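PDB 3MDQ: exopolyphosphatase from Cytophaga hutchinsonii, which probably hydrolyses inorganic polyphosphate from its chain ends, releasing orthophosphate. Local coordinates for residues H185-I199 and V275-V287. Numbering follows the deposited sequence. Where two conformers were deposited one is given.
Sequences HNYFDEVLVPLEKAI and VAICLIEHVLKLV
His185 and Phe188 sit on a helix, 185-191, that runs across helix 275-286 at -55°, the short axes 10.4 Å apart. After Leu192, which leaves helical geometry and is also the N-cap of helix 193-199, the chain bends, and that second helix runs more nearly parallel to 275-286, at -32°. His282 fills the first crossing. In the modelled conformer of His185, its ND1 meets ND1 of His282 at 2.9 Å in a nearly straight hydrogen bond; either nitrogen could donate, but one must carry the proton and the other accept it. The two imidazoles lie rim to rim, their planes nearly parallel. CB of Phe188 sits over the centre of the His282 ring, while the phenyl group turns its edge to that same ring in a T-shaped pair. OD1 of Asp189 lies in the imidazole plane, 3.1 Å from His282 CE1. The contact belongs to the second lobe of an actin-like ATPase fold: Leu195 and Ala198 pack on Trp155 of edge strand 153-159, and helix 275-286 also packs on helices 212-225 and 241-253. CD1 of Leu279 is set squarely over the Phe188 ring, 3.7 Å from its centroid, because chi1 of 180° swings CG away from the leucine's own amide nitrogen; it also touches Leu192 CD1. Farther along, Ile199 CD1 packs at 3.8 Å on Leu286 CB and reaches Val287 CG2, while Leu286 CD1 rests against Glu196 CG, 4.1 Å away.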
ATOM      1  N   HIS A 185      -5.203  16.545  11.220  0.60  9.58           N
ATOM      2  CA  HIS A 185      -6.480  16.754  10.552  0.60  9.00           C
ATOM      3  C   HIS A 185      -6.578  18.108   9.850  0.60  8.91           C
ATOM      4  O   HIS A 185      -7.309  18.268   8.852  0.60  9.79           O
ATOM      5  CB  HIS A 185      -7.651  16.522  11.513  0.60 10.96           C
ATOM      6  CG  HIS A 185      -7.831  15.077  11.882  0.60 10.93           C
ATOM      7  ND1 HIS A 185      -8.363  14.152  11.005  0.60 13.63           N
ATOM      8  CD2 HIS A 185      -7.506  14.390  13.001  0.60 21.32           C
ATOM      9  CE1 HIS A 185      -8.355  12.964  11.574  0.60 15.44           C
ATOM     10  NE2 HIS A 185      -7.857  13.081  12.788  0.60 18.88           N
ATOM     11  N   ASN A 186      -5.861  19.103  10.367  1.00  8.27           N
ATOM     12  CA  ASN A 186      -5.746  20.360   9.632  1.00  8.60           C
ATOM     13  C   ASN A 186      -4.998  20.161   8.331  1.00  8.99           C
ATOM     14  O   ASN A 186      -5.375  20.680   7.283  1.00  9.78           O
ATOM     15  CB  ASN A 186      -5.036  21.388  10.496  1.00  8.44           C
ATOM     16  CG  ASN A 186      -4.897  22.734   9.795  1.00  8.18           C
ATOM     17  OD1 ASN A 186      -5.898  23.413   9.558  1.00  9.37           O
ATOM     18  ND2 ASN A 186      -3.661  23.146   9.523  1.00  8.56           N
ATOM     19  N   TYR A 187      -3.907  19.431   8.381  1.00  7.12           N
ATOM     20  CA  TYR A 187      -3.153  19.129   7.157  1.00  8.40           C
ATOM     21  C   TYR A 187      -3.999  18.343   6.179  1.00  9.49           C
ATOM     22  O   TYR A 187      -4.036  18.658   4.977  1.00  9.48           O
ATOM     23  CB  TYR A 187      -1.890  18.375   7.461  1.00  8.81           C
ATOM     24  CG  TYR A 187      -1.060  18.007   6.263  1.00  8.40           C
ATOM     25  CD1 TYR A 187      -0.499  18.976   5.463  1.00 10.53           C
ATOM     26  CD2 TYR A 187      -0.815  16.693   5.933  1.00  9.94           C
ATOM     27  CE1 TYR A 187       0.297  18.658   4.376  1.00 11.74           C
ATOM     28  CE2 TYR A 187      -0.019  16.376   4.852  1.00 13.19           C
ATOM     29  CZ  TYR A 187       0.525  17.343   4.081  1.00 13.26           C
ATOM     30  OH  TYR A 187       1.319  17.042   2.999  1.00 19.08           O
ATOM     31  N   PHE A 188      -4.679  17.319   6.666  1.00  9.36           N
ATOM     32  CA  PHE A 188      -5.551  16.541   5.765  1.00  9.51           C
ATOM     33  C   PHE A 188      -6.672  17.391   5.129  1.00 11.02           C
ATOM     34  O   PHE A 188      -6.967  17.222   3.929  1.00 11.21           O
ATOM     35  CB  PHE A 188      -6.145  15.311   6.465  1.00 10.23           C
ATOM     36  CG  PHE A 188      -5.119  14.296   6.970  1.00 10.17           C
ATOM     37  CD1 PHE A 188      -3.915  14.061   6.290  1.00 11.19           C
ATOM     38  CD2 PHE A 188      -5.397  13.561   8.112  1.00 11.42           C
ATOM     39  CE1 PHE A 188      -3.024  13.135   6.785  1.00 12.46           C
ATOM     40  CE2 PHE A 188      -4.510  12.611   8.584  1.00  9.96           C
ATOM     41  CZ  PHE A 188      -3.337  12.413   7.934  1.00 13.50           C
ATOM     42  N   ASP A 189      -7.247  18.309   5.898  1.00  9.69           N
ATOM     43  CA  ASP A 189      -8.216  19.261   5.375  1.00 11.44           C
ATOM     44  C   ASP A 189      -7.654  20.021   4.172  1.00 11.93           C
ATOM     45  O   ASP A 189      -8.361  20.265   3.199  1.00 14.12           O
ATOM     46  CB  ASP A 189      -8.601  20.304   6.413  1.00 12.15           C
ATOM     47  CG  ASP A 189      -9.565  19.811   7.468  1.00 16.37           C
ATOM     48  OD1 ASP A 189     -10.190  18.738   7.315  1.00 15.63           O
ATOM     49  OD2 ASP A 189      -9.710  20.515   8.493  1.00 14.50           O
ATOM     50  N   GLU A 190      -6.391  20.436   4.237  1.00  9.74           N
ATOM     51  CA  GLU A 190      -5.767  21.205   3.166  1.00 11.81           C
ATOM     52  C   GLU A 190      -5.454  20.336   1.938  1.00 13.99           C
ATOM     53  O   GLU A 190      -5.662  20.768   0.798  1.00 18.28           O
ATOM     54  CB  GLU A 190      -4.492  21.892   3.687  1.00 12.86           C
ATOM     55  CG  GLU A 190      -4.747  22.988   4.728  1.00 13.19           C
ATOM     56  CD  GLU A 190      -5.663  24.088   4.221  1.00 19.56           C
ATOM     57  OE1 GLU A 190      -5.431  24.551   3.098  1.00 26.48           O
ATOM     58  OE2 GLU A 190      -6.655  24.405   4.908  1.00 22.44           O
ATOM     59  N   VAL A 191      -4.957  19.118   2.163  0.50 11.77           N
ATOM     60  CA  VAL A 191      -4.451  18.234   1.090  0.50 11.83           C
ATOM     61  C   VAL A 191      -5.587  17.587   0.293  0.50  9.81           C
ATOM     62  O   VAL A 191      -5.531  17.473  -0.953  0.50  9.56           O
ATOM     63  CB  VAL A 191      -3.546  17.090   1.667  0.50 13.33           C
ATOM     64  CG1 VAL A 191      -3.153  16.084   0.568  0.50 12.17           C
ATOM     65  CG2 VAL A 191      -2.300  17.639   2.315  0.50 16.54           C
ATOM     66  N   LEU A 192      -6.635  17.200   1.003  1.00 11.55           N
ATOM     67  CA  LEU A 192      -7.644  16.280   0.443  1.00 11.88           C
ATOM     68  C   LEU A 192      -8.834  16.934  -0.218  1.00 10.13           C
ATOM     69  O   LEU A 192      -9.833  16.290  -0.503  1.00 10.92           O
ATOM     70  CB  LEU A 192      -8.092  15.270   1.506  1.00 11.96           C
ATOM     71  CG  LEU A 192      -6.974  14.366   2.005  1.00 12.46           C
ATOM     72  CD1 LEU A 192      -7.593  13.531   3.122  1.00 15.54           C
ATOM     73  CD2 LEU A 192      -6.396  13.509   0.881  1.00 14.71           C
ATOM     74  N   VAL A 193      -8.740  18.228  -0.520  1.00 10.49           N
ATOM     75  CA  VAL A 193      -9.844  18.891  -1.191  1.00 10.60           C
ATOM     76  C   VAL A 193     -10.316  18.190  -2.465  1.00 12.64           C
ATOM     77  O   VAL A 193     -11.498  18.023  -2.645  1.00 11.76           O
ATOM     78  CB  VAL A 193      -9.544  20.410  -1.442  1.00 11.73           C
ATOM     79  CG1 VAL A 193     -10.679  21.047  -2.251  1.00 15.82           C
ATOM     80  CG2 VAL A 193      -9.478  21.120  -0.088  1.00 12.67           C
ATOM     81  N   PRO A 194      -9.393  17.700  -3.303  1.00 11.31           N
ATOM     82  CA  PRO A 194      -9.856  17.036  -4.534  1.00 10.47           C
ATOM     83  C   PRO A 194     -10.607  15.739  -4.203  1.00 12.00           C
ATOM     84  O   PRO A 194     -11.510  15.348  -4.919  1.00 10.89           O
ATOM     85  CB  PRO A 194      -8.562  16.770  -5.286  1.00 11.90           C
ATOM     86  CG  PRO A 194      -7.621  17.829  -4.776  1.00 15.07           C
ATOM     87  CD  PRO A 194      -7.943  17.972  -3.340  1.00 12.78           C
ATOM     88  N   LEU A 195     -10.228  15.089  -3.100  1.00 10.38           N
ATOM     89  CA  LEU A 195     -10.949  13.904  -2.666  1.00  9.34           C
ATOM     90  C   LEU A 195     -12.354  14.246  -2.184  1.00 10.43           C
ATOM     91  O   LEU A 195     -13.333  13.578  -2.554  1.00 11.41           O
ATOM     92  CB  LEU A 195     -10.168  13.141  -1.603  1.00  8.33           C
ATOM     93  CG  LEU A 195     -10.913  11.977  -0.974  1.00  9.08           C
ATOM     94  CD1 LEU A 195     -11.136  10.817  -1.983  1.00 11.56           C
ATOM     95  CD2 LEU A 195     -10.129  11.446   0.217  1.00 12.14           C
ATOM     96  N   GLU A 196     -12.485  15.324  -1.414  1.00 10.78           N
ATOM     97  CA  GLU A 196     -13.783  15.730  -0.949  1.00 12.92           C
ATOM     98  C   GLU A 196     -14.716  16.013  -2.133  1.00 12.34           C
ATOM     99  O   GLU A 196     -15.904  15.633  -2.133  1.00 11.62           O
ATOM    100  CB  GLU A 196     -13.688  17.010  -0.125  1.00 14.49           C
ATOM    101  CG  GLU A 196     -13.126  16.921   1.203  1.00 16.23           C
ATOM    102  CD  GLU A 196     -13.311  18.301   1.858  1.00 24.78           C
ATOM    103  OE1 GLU A 196     -12.468  19.189   1.645  1.00 26.87           O
ATOM    104  OE2 GLU A 196     -14.380  18.530   2.464  1.00 28.82           O
ATOM    105  N   LYS A 197     -14.183  16.705  -3.132  1.00  9.98           N
ATOM    106  CA  LYS A 197     -14.959  17.060  -4.313  1.00 13.03           C
ATOM    107  C   LYS A 197     -15.419  15.815  -5.047  1.00 12.73           C
ATOM    108  O   LYS A 197     -16.573  15.721  -5.445  1.00 13.99           O
ATOM    109  CB  LYS A 197     -14.153  18.004  -5.208  1.00 15.40           C
ATOM    110  CG  LYS A 197     -14.050  19.397  -4.619  1.00 22.75           C
ATOM    111  CD  LYS A 197     -13.275  20.322  -5.549  1.00 34.10           C
ATOM    112  CE  LYS A 197     -13.172  21.730  -4.982  1.00 32.65           C
ATOM    113  NZ  LYS A 197     -12.048  22.451  -5.640  1.00 40.41           N
ATOM    114  N   ALA A 198     -14.501  14.856  -5.230  1.00  9.47           N
ATOM    115  CA  ALA A 198     -14.856  13.599  -5.896  1.00 10.24           C
ATOM    116  C   ALA A 198     -15.898  12.781  -5.156  1.00 11.57           C
ATOM    117  O   ALA A 198     -16.770  12.165  -5.767  1.00 10.88           O
ATOM    118  CB  ALA A 198     -13.601  12.773  -6.167  1.00  9.07           C
ATOM    119  N   ILE A 199     -15.780  12.730  -3.843  1.00  9.93           N
ATOM    120  CA  ILE A 199     -16.770  12.045  -3.027  1.00  9.38           C
ATOM    121  C   ILE A 199     -18.138  12.706  -3.182  1.00 11.29           C
ATOM    122  O   ILE A 199     -19.171  12.032  -3.359  1.00 12.84           O
ATOM    123  CB  ILE A 199     -16.347  12.000  -1.539  1.00  9.77           C
ATOM    124  CG1 ILE A 199     -15.173  11.044  -1.364  1.00 10.03           C
ATOM    125  CG2 ILE A 199     -17.521  11.576  -0.611  1.00 10.81           C
ATOM    126  CD1 ILE A 199     -14.490  11.074   0.043  1.00 11.37           C
ATOM    127  N   VAL A 275      -0.376   7.826  12.395  1.00 10.29           N
ATOM    128  CA  VAL A 275      -0.808   8.811  11.416  1.00 10.65           C
ATOM    129  C   VAL A 275      -1.667   8.200  10.322  1.00  9.98           C
ATOM    130  O   VAL A 275      -2.609   8.821   9.833  1.00 10.85           O
ATOM    131  CB  VAL A 275       0.386   9.646  10.844  1.00 13.39           C
ATOM    132  CG1 VAL A 275       1.028  10.479  11.978  1.00 13.04           C
ATOM    133  CG2 VAL A 275       1.442   8.791  10.153  1.00 13.33           C
ATOM    134  N   ALA A 276      -1.383   6.944   9.962  1.00  9.50           N
ATOM    135  CA  ALA A 276      -2.203   6.243   9.013  1.00  9.84           C
ATOM    136  C   ALA A 276      -3.628   6.072   9.521  1.00 10.45           C
ATOM    137  O   ALA A 276      -4.591   6.308   8.765  1.00 10.98           O
ATOM    138  CB  ALA A 276      -1.543   4.883   8.649  1.00  9.94           C
ATOM    139  N   ILE A 277      -3.787   5.636  10.780  0.50  9.98           N
ATOM    140  CA  ILE A 277      -5.148   5.466  11.335  0.50 10.97           C
ATOM    141  C   ILE A 277      -5.880   6.806  11.450  0.50 11.06           C
ATOM    142  O   ILE A 277      -7.099   6.855  11.287  0.50 11.38           O
ATOM    143  CB  ILE A 277      -5.222   4.615  12.664  0.50 14.66           C
ATOM    144  CG1 ILE A 277      -6.265   3.475  12.488  0.50 13.35           C
ATOM    145  CG2 ILE A 277      -5.757   5.452  13.799  0.50 15.98           C
ATOM    146  CD1 ILE A 277      -6.103   2.308  13.319  0.50 20.13           C
ATOM    147  N   CYS A 278      -5.163   7.901  11.711  1.00 11.28           N
ATOM    148  CA  CYS A 278      -5.771   9.233  11.706  1.00 12.04           C
ATOM    149  C   CYS A 278      -6.291   9.567  10.314  1.00 10.75           C
ATOM    150  O   CYS A 278      -7.346  10.151  10.185  1.00 10.95           O
ATOM    151  CB  CYS A 278      -4.766  10.301  12.138  1.00 14.13           C
ATOM    152  SG  CYS A 278      -4.444  10.209  13.915  1.00 21.63           S
ATOM    153  N   LEU A 279      -5.530   9.246   9.282  1.00  8.94           N
ATOM    154  CA  LEU A 279      -5.991   9.475   7.888  1.00  9.66           C
ATOM    155  C   LEU A 279      -7.225   8.653   7.574  1.00  8.15           C
ATOM    156  O   LEU A 279      -8.163   9.149   6.958  1.00  9.16           O
ATOM    157  CB  LEU A 279      -4.876   9.169   6.878  1.00  8.16           C
ATOM    158  CG  LEU A 279      -5.206   9.350   5.410  1.00 10.46           C
ATOM    159  CD1 LEU A 279      -5.698  10.783   5.160  1.00 11.09           C
ATOM    160  CD2 LEU A 279      -3.998   9.001   4.541  1.00 11.57           C
ATOM    161  N   ILE A 280      -7.249   7.404   8.004  1.00  8.75           N
ATOM    162  CA  ILE A 280      -8.420   6.548   7.762  1.00  8.56           C
ATOM    163  C   ILE A 280      -9.662   7.138   8.456  1.00  8.95           C
ATOM    164  O   ILE A 280     -10.743   7.227   7.838  1.00  9.98           O
ATOM    165  CB  ILE A 280      -8.188   5.088   8.239  1.00  8.64           C
ATOM    166  CG1 ILE A 280      -7.031   4.445   7.489  1.00 11.62           C
ATOM    167  CG2 ILE A 280      -9.478   4.245   7.996  1.00 10.23           C
ATOM    168  CD1 ILE A 280      -6.531   3.094   8.139  1.00 11.64           C
ATOM    169  N   GLU A 281      -9.502   7.560   9.706  0.50  9.41           N
ATOM    170  CA  GLU A 281     -10.597   8.182  10.436  0.50  9.07           C
ATOM    171  C   GLU A 281     -11.077   9.407   9.648  0.50  9.52           C
ATOM    172  O   GLU A 281     -12.283   9.565   9.426  0.50  9.25           O
ATOM    173  CB  GLU A 281     -10.176   8.528  11.867  0.50  9.96           C
ATOM    174  CG  GLU A 281     -11.201   9.309  12.663  0.50 10.07           C
ATOM    175  CD  GLU A 281     -12.358   8.505  13.159  0.50 16.26           C
ATOM    176  OE1 GLU A 281     -12.440   7.299  12.896  0.50 13.33           O
ATOM    177  OE2 GLU A 281     -13.215   9.108  13.840  0.50 24.07           O
ATOM    178  N   HIS A 282     -10.137  10.241   9.191  1.00 10.15           N
ATOM    179  CA  HIS A 282     -10.486  11.440   8.447  1.00  9.95           C
ATOM    180  C   HIS A 282     -11.343  11.097   7.247  1.00 10.54           C
ATOM    181  O   HIS A 282     -12.375  11.732   6.995  1.00 12.31           O
ATOM    182  CB  HIS A 282      -9.208  12.135   7.998  1.00  9.82           C
ATOM    183  CG  HIS A 282      -9.429  13.508   7.471  1.00 13.61           C
ATOM    184  ND1 HIS A 282      -9.288  14.620   8.261  1.00 15.18           N
ATOM    185  CD2 HIS A 282      -9.767  13.951   6.240  1.00 14.19           C
ATOM    186  CE1 HIS A 282      -9.571  15.699   7.546  1.00 14.16           C
ATOM    187  NE2 HIS A 282      -9.881  15.325   6.323  1.00 13.68           N
ATOM    188  N   VAL A 283     -10.925  10.078   6.499  1.00  9.95           N
ATOM    189  CA  VAL A 283     -11.671   9.645   5.295  1.00 11.81           C
ATOM    190  C   VAL A 283     -13.043   9.055   5.644  1.00 13.09           C
ATOM    191  O   VAL A 283     -14.043   9.340   4.989  1.00 11.40           O
ATOM    192  CB  VAL A 283     -10.820   8.671   4.443  1.00 11.08           C
ATOM    193  CG1 VAL A 283     -11.651   8.123   3.237  1.00 12.23           C
ATOM    194  CG2 VAL A 283      -9.557   9.382   3.956  1.00 13.24           C
ATOM    195  N   LEU A 284     -13.103   8.277   6.714  1.00 11.94           N
ATOM    196  CA  LEU A 284     -14.377   7.735   7.205  1.00 15.09           C
ATOM    197  C   LEU A 284     -15.415   8.775   7.486  1.00 16.05           C
ATOM    198  O   LEU A 284     -16.618   8.547   7.217  1.00 19.98           O
ATOM    199  CB  LEU A 284     -14.189   6.945   8.502  1.00 17.03           C
ATOM    200  CG  LEU A 284     -13.886   5.500   8.330  1.00 20.17           C
ATOM    201  CD1 LEU A 284     -13.606   4.935   9.725  1.00 24.60           C
ATOM    202  CD2 LEU A 284     -15.090   4.751   7.658  1.00 19.47           C
ATOM    203  N   LYS A 285     -15.003   9.939   7.993  1.00 13.36           N
ATOM    204  CA  LYS A 285     -15.925  11.023   8.255  1.00 17.17           C
ATOM    205  C   LYS A 285     -16.473  11.625   6.963  1.00 21.15           C
ATOM    206  O   LYS A 285     -17.558  12.195   6.977  1.00 23.34           O
ATOM    207  CB  LYS A 285     -15.255  12.094   9.124  1.00 18.64           C
ATOM    208  CG  LYS A 285     -14.975  11.601  10.545  1.00 29.28           C
ATOM    209  N   LEU A 286     -15.758  11.462   5.850  1.00 15.42           N
ATOM    210  CA  LEU A 286     -16.215  11.933   4.509  1.00 15.31           C
ATOM    211  C   LEU A 286     -17.135  10.977   3.757  1.00 18.45           C
ATOM    212  O   LEU A 286     -17.908  11.411   2.900  1.00 18.34           O
ATOM    213  CB  LEU A 286     -14.996  12.220   3.600  1.00 14.49           C
ATOM    214  CG  LEU A 286     -13.954  13.217   4.084  1.00 16.40           C
ATOM    215  CD1 LEU A 286     -12.792  13.342   3.125  1.00 17.82           C
ATOM    216  CD2 LEU A 286     -14.614  14.591   4.369  1.00 21.60           C
ATOM    217  N   VAL A 287     -17.105   9.694   4.116  0.50 18.74           N
ATOM    218  CA  VAL A 287     -17.907   8.642   3.478  0.50 17.87           C
ATOM    219  C   VAL A 287     -18.982   8.171   4.432  0.50 22.15           C
ATOM    220  O   VAL A 287     -18.793   8.218   5.637  0.50 26.54           O
ATOM    221  CB  VAL A 287     -17.013   7.444   3.128  0.50 16.47           C
ATOM    222  CG1 VAL A 287     -17.798   6.319   2.364  0.50 14.07           C
ATOM    223  CG2 VAL A 287     -15.794   7.930   2.345  0.50 16.92           C
TER